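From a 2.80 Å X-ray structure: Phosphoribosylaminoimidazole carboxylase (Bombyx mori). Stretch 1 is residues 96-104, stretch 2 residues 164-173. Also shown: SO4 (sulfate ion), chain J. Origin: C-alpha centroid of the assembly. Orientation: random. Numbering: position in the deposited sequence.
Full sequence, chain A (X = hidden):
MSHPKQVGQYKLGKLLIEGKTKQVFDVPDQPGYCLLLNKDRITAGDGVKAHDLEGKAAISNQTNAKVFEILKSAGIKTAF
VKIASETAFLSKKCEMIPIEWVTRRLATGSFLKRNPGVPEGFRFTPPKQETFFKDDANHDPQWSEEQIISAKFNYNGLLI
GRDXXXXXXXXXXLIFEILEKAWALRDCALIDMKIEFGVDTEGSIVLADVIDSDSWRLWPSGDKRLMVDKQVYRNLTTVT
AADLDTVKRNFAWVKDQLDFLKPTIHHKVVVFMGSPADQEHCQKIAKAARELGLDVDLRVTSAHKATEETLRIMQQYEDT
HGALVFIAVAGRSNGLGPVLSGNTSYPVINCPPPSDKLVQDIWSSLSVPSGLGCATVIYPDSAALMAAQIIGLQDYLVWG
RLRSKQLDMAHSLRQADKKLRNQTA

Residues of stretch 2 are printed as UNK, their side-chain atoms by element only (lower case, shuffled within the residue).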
ATOM      1  N   MET A  96       7.169 -28.260  51.726  1.00  9.09           N
ATOM      2  CA  MET A  96       8.076 -27.137  51.602  1.00 17.02           C
ATOM      3  C   MET A  96       9.373 -27.480  50.868  1.00 11.47           C
ATOM      4  O   MET A  96       9.930 -28.573  51.031  1.00 10.76           O
ATOM      5  CB  MET A  96       8.405 -26.575  52.987  1.00  8.52           C
ATOM      6  CG  MET A  96       7.195 -26.176  53.780  1.00 13.98           C
ATOM      7  SD  MET A  96       6.301 -24.801  53.024  1.00 26.51           S
ATOM      8  CE  MET A  96       7.455 -23.442  53.236  1.00  5.13           C
ATOM      9  N   ILE A  97       9.822 -26.540  50.040  1.00  6.00           N
ATOM     10  CA  ILE A  97      11.147 -26.612  49.464  1.00  6.96           C
ATOM     11  C   ILE A  97      12.068 -26.025  50.524  1.00  8.35           C
ATOM     12  O   ILE A  97      11.871 -24.896  50.964  1.00 11.82           O
ATOM     13  CB  ILE A  97      11.306 -25.751  48.167  1.00 12.38           C
ATOM     14  CG1 ILE A  97      10.058 -25.798  47.274  1.00  7.17           C
ATOM     15  CG2 ILE A  97      12.558 -26.153  47.398  1.00 10.21           C
ATOM     16  CD1 ILE A  97       9.619 -27.158  46.916  1.00  9.14           C
ATOM     17  N   PRO A  98      13.079 -26.790  50.940  1.00 16.81           N
ATOM     18  CA  PRO A  98      14.000 -26.354  51.996  1.00 10.48           C
ATOM     19  C   PRO A  98      15.012 -25.311  51.517  1.00 10.68           C
ATOM     20  O   PRO A  98      16.213 -25.481  51.734  1.00 16.82           O
ATOM     21  CB  PRO A  98      14.725 -27.648  52.369  1.00  8.80           C
ATOM     22  CG  PRO A  98      14.706 -28.460  51.129  1.00  9.38           C
ATOM     23  CD  PRO A  98      13.406 -28.138  50.438  1.00 10.61           C
ATOM     24  N   ILE A  99      14.535 -24.265  50.857  1.00  7.75           N
ATOM     25  CA  ILE A  99      15.381 -23.153  50.449  1.00  6.50           C
ATOM     26  C   ILE A  99      14.814 -21.869  51.016  1.00  8.63           C
ATOM     27  O   ILE A  99      13.606 -21.631  50.945  1.00 11.14           O
ATOM     28  CB  ILE A  99      15.426 -22.981  48.925  1.00  4.52           C
ATOM     29  CG1 ILE A  99      15.805 -24.300  48.253  1.00  5.85           C
ATOM     30  CG2 ILE A  99      16.374 -21.841  48.535  1.00  1.84           C
ATOM     31  CD1 ILE A  99      17.222 -24.750  48.565  1.00 12.52           C
ATOM     32  N   GLU A 100      15.676 -21.046  51.595  1.00  8.56           N
ATOM     33  CA  GLU A 100      15.299 -19.673  51.881  1.00 12.25           C
ATOM     34  C   GLU A 100      15.644 -18.786  50.677  1.00  5.98           C
ATOM     35  O   GLU A 100      16.799 -18.702  50.264  1.00  3.17           O
ATOM     36  CB  GLU A 100      15.986 -19.178  53.150  1.00 11.12           C
ATOM     37  CG  GLU A 100      15.458 -19.831  54.413  1.00 31.51           C
ATOM     38  CD  GLU A 100      16.226 -19.415  55.649  1.00 33.18           C
ATOM     39  OE1 GLU A 100      17.166 -18.603  55.506  1.00 27.84           O
ATOM     40  OE2 GLU A 100      15.879 -19.898  56.754  1.00 21.27           O
ATOM     41  N   TRP A 101      14.626 -18.142  50.113  1.00  4.28           N
ATOM     42  CA  TRP A 101      14.808 -17.251  48.971  1.00  3.94           C
ATOM     43  C   TRP A 101      14.949 -15.798  49.433  1.00  1.13           C
ATOM     44  O   TRP A 101      14.007 -15.214  49.965  1.00  4.27           O
ATOM     45  CB  TRP A 101      13.659 -17.414  47.971  1.00  3.72           C
ATOM     46  CG  TRP A 101      13.508 -18.820  47.510  1.00  4.99           C
ATOM     47  CD1 TRP A 101      12.919 -19.848  48.193  1.00  4.78           C
ATOM     48  CD2 TRP A 101      13.991 -19.378  46.277  1.00  2.16           C
ATOM     49  NE1 TRP A 101      12.991 -21.008  47.448  1.00  7.77           N
ATOM     50  CE2 TRP A 101      13.643 -20.743  46.269  1.00  3.98           C
ATOM     51  CE3 TRP A 101      14.667 -18.851  45.183  1.00  1.62           C
ATOM     52  CZ2 TRP A 101      13.963 -21.594  45.201  1.00  3.23           C
ATOM     53  CZ3 TRP A 101      14.985 -19.696  44.125  1.00  1.13           C
ATOM     54  CH2 TRP A 101      14.630 -21.047  44.140  1.00  1.54           C
ATOM     55  N   VAL A 102      16.139 -15.237  49.256  1.00  0.88           N
ATOM     56  CA  VAL A 102      16.482 -13.931  49.812  1.00  4.52           C
ATOM     57  C   VAL A 102      16.663 -12.888  48.708  1.00  2.46           C
ATOM     58  O   VAL A 102      17.241 -13.181  47.666  1.00  2.64           O
ATOM     59  CB  VAL A 102      17.781 -14.007  50.670  1.00  2.41           C
ATOM     60  CG1 VAL A 102      18.201 -12.630  51.111  1.00  2.40           C
ATOM     61  CG2 VAL A 102      17.583 -14.892  51.856  1.00  1.17           C
ATOM     62  N   THR A 103      16.112 -11.697  48.907  1.00  4.06           N
ATOM     63  CA  THR A 103      16.265 -10.588  47.949  1.00  8.00           C
ATOM     64  C   THR A 103      16.824  -9.367  48.655  1.00  4.56           C
ATOM     65  O   THR A 103      16.386  -9.050  49.755  1.00  4.38           O
ATOM     66  CB  THR A 103      14.920 -10.187  47.270  1.00  4.70           C
ATOM     67  OG1 THR A 103      14.244 -11.359  46.812  1.00 17.26           O
ATOM     68  CG2 THR A 103      15.176  -9.337  46.070  1.00  3.58           C
ATOM     69  N   ARG A 104      17.761  -8.680  48.008  1.00  1.95           N
ATOM     70  CA  ARG A 104      18.360  -7.462  48.547  1.00  3.92           C
ATOM     71  C   ARG A 104      18.284  -6.323  47.563  1.00  3.43           C
ATOM     72  O   ARG A 104      18.493  -6.523  46.376  1.00  4.87           O
ATOM     73  CB  ARG A 104      19.838  -7.692  48.839  1.00  4.09           C
ATOM     74  CG  ARG A 104      20.116  -8.978  49.542  1.00  8.15           C
ATOM     75  CD  ARG A 104      21.597  -9.161  49.718  1.00  9.99           C
ATOM     76  NE  ARG A 104      21.902 -10.510  50.181  1.00 16.01           N
ATOM     77  CZ  ARG A 104      21.896 -10.871  51.458  1.00 25.35           C
ATOM     78  NH1 ARG A 104      21.608  -9.979  52.409  1.00 24.58           N
ATOM     79  NH2 ARG A 104      22.180 -12.122  51.783  1.00 14.49           N
ATOM     80  N   UNK A 164      11.438 -24.596  37.495  1.00  7.24           N
ATOM     81  CA  UNK A 164      10.869 -24.310  38.803  1.00  3.33           C
ATOM     82  C   UNK A 164      11.729 -23.302  39.554  1.00  3.40           C
ATOM     83  O   UNK A 164      11.217 -22.380  40.178  1.00  2.79           O
ATOM     84  o   UNK A 164       8.835 -27.345  37.000  1.00 16.76           O
ATOM     85  o   UNK A 164      11.007 -27.407  37.404  1.00 10.66           O
ATOM     86  c   UNK A 164       9.570 -26.478  39.111  1.00  7.31           C
ATOM     87  c   UNK A 164      10.717 -25.599  39.597  1.00  2.59           C
ATOM     88  c   UNK A 164       9.827 -27.123  37.740  1.00 18.75           C
ATOM     89  N   UNK A 165      13.040 -23.454  39.466  1.00  3.09           N
ATOM     90  CA  UNK A 165      13.936 -22.471  40.056  1.00  4.16           C
ATOM     91  C   UNK A 165      13.810 -21.110  39.370  1.00  5.14           C
ATOM     92  O   UNK A 165      13.844 -20.075  40.046  1.00  4.96           O
ATOM     93  c   UNK A 165      15.392 -22.972  40.050  1.00  5.39           C
ATOM     94  c   UNK A 165      15.542 -24.108  41.068  1.00  2.69           C
ATOM     95  c   UNK A 165      16.379 -21.835  40.318  1.00  1.66           C
ATOM     96  N   UNK A 166      13.626 -21.108  38.046  1.00  5.20           N
ATOM     97  CA  UNK A 166      13.417 -19.857  37.314  1.00  4.24           C
ATOM     98  C   UNK A 166      12.194 -19.139  37.868  1.00  3.81           C
ATOM     99  O   UNK A 166      12.274 -17.964  38.219  1.00  2.48           O
ATOM    100  c   UNK A 166      13.246 -20.094  35.803  1.00  8.15           C
ATOM    101  o   UNK A 166      15.654 -20.021  35.591  1.00 16.33           O
ATOM    102  o   UNK A 166      14.539 -21.114  34.028  1.00 13.76           O
ATOM    103  c   UNK A 166      14.575 -20.425  35.087  1.00 17.57           C
ATOM    104  N   UNK A 167      11.091 -19.863  38.015  1.00  2.79           N
ATOM    105  CA  UNK A 167       9.860 -19.282  38.540  1.00  1.73           C
ATOM    106  C   UNK A 167      10.035 -18.659  39.938  1.00  4.58           C
ATOM    107  O   UNK A 167       9.540 -17.556  40.202  1.00  1.60           O
ATOM    108  c   UNK A 167       6.584 -19.116  38.493  1.00  2.72           C
ATOM    109  c   UNK A 167       8.758 -20.337  38.587  1.00  1.28           C
ATOM    110  c   UNK A 167       7.495 -19.843  39.223  1.00  2.13           C
ATOM    111  c   UNK A 167       6.061 -19.612  41.157  1.00  3.97           C
ATOM    112  c   UNK A 167       5.160 -18.895  40.399  1.00  7.79           C
ATOM    113  c   UNK A 167       7.226 -20.080  40.562  1.00  2.34           C
ATOM    114  o   UNK A 167       3.989 -18.418  40.952  1.00 10.36           O
ATOM    115  c   UNK A 167       5.419 -18.647  39.069  1.00  8.43           C
ATOM    116  N   UNK A 168      10.725 -19.381  40.826  1.00  8.51           N
ATOM    117  CA  UNK A 168      10.930 -18.936  42.208  1.00  1.73           C
ATOM    118  C   UNK A 168      11.891 -17.747  42.305  1.00  1.89           C
ATOM    119  O   UNK A 168      11.746 -16.898  43.179  1.00  1.00           O
ATOM    120  c   UNK A 168      11.378 -20.097  43.091  1.00  0.41           C
ATOM    121  c   UNK A 168      11.593 -23.560  43.351  1.00  1.23           C
ATOM    122  s   UNK A 168      10.718 -22.466  44.472  1.00  5.05           S
ATOM    123  c   UNK A 168      10.255 -21.080  43.396  1.00  1.41           C
ATOM    124  N   UNK A 169      12.870 -17.680  41.409  1.00  1.46           N
ATOM    125  CA  UNK A 169      13.730 -16.515  41.384  1.00  1.38           C
ATOM    126  C   UNK A 169      12.899 -15.349  40.970  1.00  2.47           C
ATOM    127  O   UNK A 169      12.910 -14.314  41.618  1.00  2.35           O
ATOM    128  c   UNK A 169      15.925 -16.845  37.165  1.00  3.11           C
ATOM    129  n   UNK A 169      16.604 -16.483  38.252  1.00  7.55           N
ATOM    130  n   UNK A 169      16.156 -18.015  36.595  1.00 11.30           N
ATOM    131  n   UNK A 169      15.037 -16.025  36.625  1.00  8.60           N
ATOM    132  c   UNK A 169      14.875 -16.661  40.401  1.00  0.87           C
ATOM    133  c   UNK A 169      16.405 -15.220  38.975  1.00  3.09           C
ATOM    134  c   UNK A 169      15.823 -15.461  40.369  1.00  0.00           C
ATOM    135  N   UNK A 170      12.145 -15.524  39.896  1.00  3.34           N
ATOM    136  CA  UNK A 170      11.348 -14.427  39.380  1.00  1.36           C
ATOM    137  C   UNK A 170      10.276 -14.011  40.380  1.00  0.90           C
ATOM    138  O   UNK A 170      10.043 -12.814  40.582  1.00  1.45           O
ATOM    139  c   UNK A 170      11.764 -14.832  36.858  1.00  1.45           C
ATOM    140  n   UNK A 170       9.587 -16.599  34.291  1.00 14.02           N
ATOM    141  c   UNK A 170      10.745 -14.786  38.020  1.00  2.03           C
ATOM    142  c   UNK A 170      10.563 -16.411  35.404  1.00  6.27           C
ATOM    143  c   UNK A 170      11.057 -15.002  35.544  1.00  1.12           C
ATOM    144  N   UNK A 171       9.672 -14.985  41.050  1.00  1.38           N
ATOM    145  CA  UNK A 171       8.631 -14.683  42.027  1.00  1.51           C
ATOM    146  C   UNK A 171       9.171 -13.953  43.243  1.00  1.23           C
ATOM    147  O   UNK A 171       8.554 -13.014  43.735  1.00  2.27           O
ATOM    148  c   UNK A 171       7.927 -15.959  42.470  1.00  1.46           C
ATOM    149  N   UNK A 172      10.338 -14.372  43.709  1.00  1.67           N
ATOM    150  CA  UNK A 172      10.942 -13.770  44.887  1.00  1.17           C
ATOM    151  C   UNK A 172      11.271 -12.306  44.609  1.00  1.21           C
ATOM    152  O   UNK A 172      10.960 -11.431  45.417  1.00  2.53           O
ATOM    153  o   UNK A 172      11.902 -15.928  45.539  1.00  4.75           O
ATOM    154  c   UNK A 172      12.818 -13.968  46.615  1.00  1.67           C
ATOM    155  c   UNK A 172      12.219 -14.545  45.332  1.00  2.78           C
ATOM    156  N   UNK A 173      11.880 -12.032  43.466  1.00  1.16           N
ATOM    157  CA  UNK A 173      12.193 -10.655  43.123  1.00  1.37           C
ATOM    158  C   UNK A 173      10.919  -9.832  43.042  1.00  1.85           C
ATOM    159  O   UNK A 173      10.877  -8.699  43.525  1.00  2.59           O
ATOM    160  c   UNK A 173      14.245 -11.336  41.881  1.00  2.31           C
ATOM    161  c   UNK A 173      12.937 -10.556  41.794  1.00  0.79           C
ATOM    162  c   UNK A 173      13.194  -9.112  41.438  1.00  0.86           C
ATOM    163  c   UNK A 173      14.979 -11.446  40.563  1.00  0.97           C
TER
HETATM  164  S   SO4 J 506      21.764 -11.582  55.973  1.00 50.43           S
HETATM  165  O1  SO4 J 506      22.000 -11.597  57.414  1.00 26.16           O
HETATM  166  O2  SO4 J 506      22.731 -10.653  55.405  1.00 59.12           O
HETATM  167  O3  SO4 J 506      21.952 -12.925  55.416  1.00 27.51           O
HETATM  168  O4  SO4 J 506      20.409 -11.117  55.657  1.00 56.11           O

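Position 164 has three side-chain carbons, the third carrying two oxygens, and nothing on stretch 1 lies within reach. A carboxylate on a two-carbon arm is Glu 164; its end leads away from the strand, as suits a charged group with a partner elsewhere in the structure.

Position 165 has three side-chain carbons, the first carrying the other two. One of these branches lies 4.3 Å from CH2 of Trp 101. This compact fork is Val 165, whose CG1 meets the outer end of the indole in a buried, apolar setting.

Position 166 has two carbons, the second bearing two oxygens, and points away from stretch 1. It is Asp 166, its short carboxylate kept off the apolar contact.

At position 167 one carbon leads to a six-carbon ring bearing an oxygen. This is Tyr 167, out of reach of the strand; a phenol suits a partly exposed site, where its hydroxyl can stay near solvent.

Position 168 is an unbranched chain of two carbons, a sulfur and a last carbon. Its CB sits over one face of the Trp 101 six-membered ring, 3.6 Å from the ring centroid and 14° off the normal, while the sulfur lies 3.4 Å from CZ2 of Trp 101. The chain is Met 168. Flexible and apolar, it can lay a methylene over the indole in a CH-pi contact and carry SD past obliquely, 4.4 Å from CG1 of Ile 97.

Position 169 runs through three carbons and a nitrogen to a carbon with two more nitrogens, a guanidinium: Arg 169. Its CB points away from stretch 1, and the charged group pairs with Asp 166 in a salt bridge modelled too tightly for its exact length to carry weight.

Position 170, four carbons in a row ending in nitrogen, is Lys 170, out of reach of the strand; a long amine-tipped chain suits a partly exposed helix face.

Position 171 has a single side-chain carbon. It is Ala 171, whose lone methyl fits a buried site off stretch 1 and favours helix.

Position 172 has one carbon carrying an oxygen and a carbon. The oxygen lies 3.3 Å from CB of Trp 101, and the branch carbon 3.0 Å from OG1 of Thr 103. This is Thr 172. Its OG1 donates to O of Met 168 at 2.6 Å, so the hydroxyl is satisfied within the helix, and both branches still reach the strand.

Position 173 has four carbons, forked at the first, with one arm two carbons long: Ile 173. It points sideways, a branched hydrocarbon suited to the contact's flank.

The contact works by packing, with no hydrogen bond crossing it. Helix and strand axes cross at 45° and approach to 8.5 Å. Trp 101 and Thr 103, alternate residues of the strand, point toward the helix; Met 168 and Thr 172, one turn apart, point back. Trp 101 has the largest covered area, 121 Å², and apolar packing round it and Met 168 is joined by close contacts of the two threonines.

Stretch 2, residues 164-173: EVDYMRKATI
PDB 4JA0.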